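PDB 5G25: type-iv like competence pilin ttha1218 from Thermus thermophilus, which is a type IV pilin-like competence protein, probably acting as a pilus component in natural transformation and DNA uptake. Local coordinates for residues T11-F19 against L38-C47. Numbering follows the deposited sequence.
Sequences TVVREMENF and LALGGKQGTC
Phe19 and Leu38 meet because their first torsions send them at each other from opposite directions: Phe19 carries CG trans to its backbone N (chi1 -171°), while Leu38 holds CG between its own N and carbonyl carbon (chi1 80°). Methyl CD1 of Leu38 thereby lies over one face of the phenylalanine ring in a CH-pi contact, 3.9 Å from the centroid but displaced toward the rim, with CZ its nearest ring atom at 3.6 Å. Near the plane of the same ring, Cys47 SG, joined in a disulfide to Cys34, approaches the edge at CE2 (4.3 Å). The two methyls of Leu40 meet successive turns of the helix: CD1 packs on Met16 CG at 4.1 Å, the side chains crossing nearly perpendicular, and CD2 reaches Phe19 CB and the backbone O of Glu15. At the hairpin tip Gly41 brings bare backbone against helix 11-24; its CA is 4.8 Å from that of Val12, and Glu15 CG lies 3.8 Å from Gly41 N. Val12 CG2 rests on Gly41 O and, at 3.9 Å, on Lys43 CG. Lys43 NZ makes a long, weak ion pair with Glu78 OE2. Contact is by van der Waals packing, largely of apolar side chains; the N-to-C directions of helix segment 11-19 and strand 38-40 differ by 121°. Val12 and Met16 also touch Val77 of strand 70-77. The type I' turn from Leu40 to Lys43 closes a tight beta hairpin beside the first helix of this fragment, which lacks the pilin's N-terminal part, consistent with the type IV pilin globular domain, where the C-terminal half of the long N-terminal helix packs on an antiparallel sheet.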
ATOM      1  N   THR A  11     -12.801 -15.208  -0.494  1.00 70.90           N
ATOM      2  CA  THR A  11     -11.461 -15.492  -0.013  1.00 68.27           C
ATOM      3  C   THR A  11     -10.426 -14.476  -0.494  1.00 63.53           C
ATOM      4  O   THR A  11      -9.524 -14.113   0.254  1.00 60.08           O
ATOM      5  CB  THR A  11     -11.045 -16.894  -0.488  1.00 70.18           C
ATOM      6  OG1 THR A  11     -12.029 -17.839  -0.051  1.00 74.47           O
ATOM      7  CG2 THR A  11      -9.659 -17.277   0.046  1.00 69.77           C
ATOM      8  N   VAL A  12     -10.546 -14.028  -1.742  1.00 56.11           N
ATOM      9  CA  VAL A  12      -9.590 -13.069  -2.305  1.00 52.87           C
ATOM     10  C   VAL A  12      -9.618 -11.720  -1.578  1.00 50.24           C
ATOM     11  O   VAL A  12      -8.580 -11.180  -1.232  1.00 51.17           O
ATOM     12  CB  VAL A  12      -9.800 -12.895  -3.821  1.00 57.38           C
ATOM     13  CG1 VAL A  12      -9.122 -11.639  -4.339  1.00 55.78           C
ATOM     14  CG2 VAL A  12      -9.283 -14.133  -4.560  1.00 56.35           C
ATOM     15  N   VAL A  13     -10.803 -11.196  -1.322  1.00 52.67           N
ATOM     16  CA  VAL A  13     -10.944  -9.946  -0.598  1.00 57.09           C
ATOM     17  C   VAL A  13     -10.377 -10.047   0.824  1.00 54.98           C
ATOM     18  O   VAL A  13      -9.709  -9.144   1.300  1.00 56.51           O
ATOM     19  CB  VAL A  13     -12.419  -9.508  -0.552  1.00 54.83           C
ATOM     20  CG1 VAL A  13     -12.610  -8.375   0.454  1.00 55.19           C
ATOM     21  CG2 VAL A  13     -12.852  -9.061  -1.934  1.00 56.42           C
ATOM     22  N   ARG A  14     -10.632 -11.163   1.486  1.00 56.93           N
ATOM     23  CA  ARG A  14     -10.144 -11.365   2.840  1.00 58.22           C
ATOM     24  C   ARG A  14      -8.606 -11.357   2.872  1.00 54.91           C
ATOM     25  O   ARG A  14      -8.014 -10.691   3.717  1.00 51.68           O
ATOM     26  CB  ARG A  14     -10.693 -12.688   3.393  1.00 66.61           C
ATOM     27  CG  ARG A  14     -10.806 -12.750   4.915  1.00 82.60           C
ATOM     28  CD  ARG A  14     -11.709 -13.892   5.392  1.00 92.66           C
ATOM     29  NE  ARG A  14     -13.010 -13.912   4.707  1.00 99.10           N
ATOM     30  CZ  ARG A  14     -13.462 -14.904   3.929  1.00104.72           C
ATOM     31  NH1 ARG A  14     -12.744 -16.009   3.721  1.00 99.53           N
ATOM     32  NH2 ARG A  14     -14.657 -14.793   3.358  1.00108.35           N
ATOM     33  N   GLU A  15      -7.977 -12.087   1.945  1.00 46.42           N
ATOM     34  CA  GLU A  15      -6.521 -12.137   1.819  1.00 42.77           C
ATOM     35  C   GLU A  15      -5.903 -10.809   1.443  1.00 43.61           C
ATOM     36  O   GLU A  15      -4.799 -10.502   1.872  1.00 46.28           O
ATOM     37  CB  GLU A  15      -6.110 -13.155   0.754  1.00 45.50           C
ATOM     38  CG  GLU A  15      -6.387 -14.574   1.148  1.00 50.24           C
ATOM     39  CD  GLU A  15      -5.642 -14.915   2.402  1.00 55.49           C
ATOM     40  OE1 GLU A  15      -4.398 -15.125   2.339  1.00 60.20           O
ATOM     41  OE2 GLU A  15      -6.314 -14.925   3.454  1.00 59.06           O
ATOM     42  N   MET A  16      -6.596 -10.027   0.617  1.00 42.32           N
ATOM     43  CA  MET A  16      -6.094  -8.713   0.268  1.00 45.02           C
ATOM     44  C   MET A  16      -6.083  -7.843   1.543  1.00 41.58           C
ATOM     45  O   MET A  16      -5.149  -7.090   1.783  1.00 39.01           O
ATOM     46  CB  MET A  16      -6.938  -8.069  -0.838  1.00 45.14           C
ATOM     47  CG  MET A  16      -6.858  -8.737  -2.202  1.00 44.77           C
ATOM     48  SD  MET A  16      -8.094  -8.046  -3.327  1.00 47.93           S
ATOM     49  CE  MET A  16      -7.352  -6.488  -3.752  1.00 45.93           C
ATOM     50  N   GLU A  17      -7.103  -7.982   2.377  1.00 44.65           N
ATOM     51  CA  GLU A  17      -7.156  -7.198   3.638  1.00 47.79           C
ATOM     52  C   GLU A  17      -6.077  -7.602   4.637  1.00 41.56           C
ATOM     53  O   GLU A  17      -5.468  -6.733   5.270  1.00 41.89           O
ATOM     54  CB  GLU A  17      -8.561  -7.222   4.247  1.00 53.06           C
ATOM     55  CG  GLU A  17      -9.539  -6.458   3.351  1.00 63.01           C
ATOM     56  CD  GLU A  17     -10.979  -6.424   3.838  1.00 66.58           C
ATOM     57  OE1 GLU A  17     -11.426  -7.416   4.454  1.00 71.49           O
ATOM     58  OE2 GLU A  17     -11.666  -5.401   3.566  1.00 67.08           O
ATOM     59  N   ASN A  18      -5.796  -8.901   4.721  1.00 41.48           N
ATOM     60  CA  ASN A  18      -4.740  -9.403   5.598  1.00 46.15           C
ATOM     61  C   ASN A  18      -3.383  -8.915   5.174  1.00 42.51           C
ATOM     62  O   ASN A  18      -2.565  -8.537   5.980  1.00 39.82           O
ATOM     63  CB  ASN A  18      -4.719 -10.928   5.606  1.00 48.10           C
ATOM     64  CG  ASN A  18      -5.831 -11.511   6.451  1.00 58.96           C
ATOM     65  OD1 ASN A  18      -6.241 -10.928   7.455  1.00 66.48           O
ATOM     66  ND2 ASN A  18      -6.333 -12.661   6.042  1.00 61.87           N
ATOM     67  N   PHE A  19      -3.146  -8.941   3.880  1.00 47.23           N
ATOM     68  CA  PHE A  19      -1.877  -8.509   3.367  1.00 41.37           C
ATOM     69  C   PHE A  19      -1.722  -7.026   3.552  1.00 37.57           C
ATOM     70  O   PHE A  19      -0.641  -6.546   3.892  1.00 40.28           O
ATOM     71  CB  PHE A  19      -1.727  -8.871   1.890  1.00 42.85           C
ATOM     72  CG  PHE A  19      -0.356  -8.634   1.382  1.00 42.95           C
ATOM     73  CD1 PHE A  19       0.689  -9.465   1.777  1.00 43.13           C
ATOM     74  CD2 PHE A  19      -0.085  -7.558   0.580  1.00 42.22           C
ATOM     75  CE1 PHE A  19       1.972  -9.219   1.338  1.00 47.28           C
ATOM     76  CE2 PHE A  19       1.198  -7.310   0.134  1.00 46.22           C
ATOM     77  CZ  PHE A  19       2.224  -8.140   0.506  1.00 49.00           C
ATOM     78  N   LEU A  38       2.173 -10.747  -7.098  1.00 42.00           N
ATOM     79  CA  LEU A  38       2.133 -11.731  -6.051  1.00 42.30           C
ATOM     80  C   LEU A  38       0.796 -12.429  -6.129  1.00 40.95           C
ATOM     81  O   LEU A  38      -0.154 -11.893  -6.683  1.00 44.50           O
ATOM     82  CB  LEU A  38       2.312 -11.084  -4.658  1.00 45.50           C
ATOM     83  CG  LEU A  38       1.114 -10.410  -3.967  1.00 46.03           C
ATOM     84  CD1 LEU A  38       1.533  -9.924  -2.591  1.00 47.02           C
ATOM     85  CD2 LEU A  38       0.572  -9.239  -4.772  1.00 48.13           C
ATOM     86  N   ALA A  39       0.753 -13.615  -5.535  1.00 39.12           N
ATOM     87  CA  ALA A  39      -0.452 -14.393  -5.374  1.00 41.71           C
ATOM     88  C   ALA A  39      -1.113 -14.167  -4.018  1.00 43.38           C
ATOM     89  O   ALA A  39      -0.442 -14.146  -2.992  1.00 43.03           O
ATOM     90  CB  ALA A  39      -0.124 -15.859  -5.520  1.00 39.82           C
ATOM     91  N   LEU A  40      -2.436 -14.036  -4.050  1.00 44.36           N
ATOM     92  CA  LEU A  40      -3.281 -13.905  -2.867  1.00 45.33           C
ATOM     93  C   LEU A  40      -4.582 -14.670  -3.095  1.00 51.30           C
ATOM     94  O   LEU A  40      -5.288 -14.437  -4.085  1.00 45.88           O
ATOM     95  CB  LEU A  40      -3.646 -12.443  -2.650  1.00 43.15           C
ATOM     96  CG  LEU A  40      -2.519 -11.555  -2.121  1.00 46.34           C
ATOM     97  CD1 LEU A  40      -2.946 -10.089  -2.123  1.00 45.73           C
ATOM     98  CD2 LEU A  40      -2.118 -12.029  -0.725  1.00 46.82           C
ATOM     99  N   GLY A  41      -4.910 -15.558  -2.165  1.00 50.44           N
ATOM    100  CA  GLY A  41      -6.116 -16.362  -2.250  1.00 57.35           C
ATOM    101  C   GLY A  41      -6.163 -17.217  -3.505  1.00 58.67           C
ATOM    102  O   GLY A  41      -7.226 -17.444  -4.068  1.00 58.91           O
ATOM    103  N   GLY A  42      -5.002 -17.661  -3.962  1.00 58.96           N
ATOM    104  CA  GLY A  42      -4.930 -18.528  -5.123  1.00 59.64           C
ATOM    105  C   GLY A  42      -4.908 -17.830  -6.472  1.00 56.83           C
ATOM    106  O   GLY A  42      -4.788 -18.496  -7.492  1.00 57.24           O
ATOM    107  N   LYS A  43      -5.003 -16.502  -6.491  1.00 53.03           N
ATOM    108  CA  LYS A  43      -5.018 -15.752  -7.748  1.00 51.47           C
ATOM    109  C   LYS A  43      -3.812 -14.827  -7.884  1.00 55.26           C
ATOM    110  O   LYS A  43      -3.248 -14.371  -6.889  1.00 54.01           O
ATOM    111  CB  LYS A  43      -6.295 -14.921  -7.848  1.00 60.77           C
ATOM    112  CG  LYS A  43      -7.586 -15.705  -7.672  1.00 78.25           C
ATOM    113  CD  LYS A  43      -7.702 -16.864  -8.657  1.00 91.16           C
ATOM    114  CE  LYS A  43      -9.087 -17.503  -8.613  1.00 97.52           C
ATOM    115  NZ  LYS A  43     -10.161 -16.517  -8.920  1.00 97.93           N
ATOM    116  N   GLN A  44      -3.442 -14.518  -9.126  1.00 51.70           N
ATOM    117  CA  GLN A  44      -2.365 -13.581  -9.377  1.00 53.93           C
ATOM    118  C   GLN A  44      -2.861 -12.152  -9.184  1.00 53.25           C
ATOM    119  O   GLN A  44      -3.965 -11.795  -9.597  1.00 52.39           O
ATOM    120  CB  GLN A  44      -1.801 -13.754 -10.798  1.00 61.33           C
ATOM    121  CG  GLN A  44      -0.284 -13.592 -10.878  1.00 69.94           C
ATOM    122  CD  GLN A  44       0.416 -14.671 -10.067  1.00 81.79           C
ATOM    123  OE1 GLN A  44      -0.100 -15.791  -9.938  1.00 69.76           O
ATOM    124  NE2 GLN A  44       1.576 -14.336  -9.488  1.00 83.35           N
ATOM    125  N   GLY A  45      -2.048 -11.323  -8.554  1.00 45.14           N
ATOM    126  CA  GLY A  45      -2.350  -9.909  -8.539  1.00 39.90           C
ATOM    127  C   GLY A  45      -1.110  -9.083  -8.392  1.00 36.69           C
ATOM    128  O   GLY A  45      -0.015  -9.547  -8.621  1.00 41.56           O
ATOM    129  N   THR A  46      -1.274  -7.854  -7.949  1.00 39.85           N
ATOM    130  CA  THR A  46      -0.158  -6.951  -7.902  1.00 42.83           C
ATOM    131  C   THR A  46      -0.323  -5.945  -6.763  1.00 42.86           C
ATOM    132  O   THR A  46      -1.452  -5.595  -6.366  1.00 41.26           O
ATOM    133  CB  THR A  46      -0.006  -6.215  -9.270  1.00 40.58           C
ATOM    134  OG1 THR A  46       1.332  -5.725  -9.421  1.00 48.92           O
ATOM    135  CG2 THR A  46      -0.925  -5.094  -9.394  1.00 35.08           C
ATOM    136  N   CYS A  47       0.815  -5.480  -6.261  1.00 43.79           N
ATOM    137  CA  CYS A  47       0.856  -4.465  -5.243  1.00 41.17           C
ATOM    138  C   CYS A  47       1.727  -3.350  -5.750  1.00 37.41           C
ATOM    139  O   CYS A  47       2.864  -3.585  -6.141  1.00 39.95           O
ATOM    140  CB  CYS A  47       1.464  -5.004  -3.948  1.00 43.72           C
ATOM    141  SG  CYS A  47       1.172  -3.914  -2.507  1.00 40.89           S
TER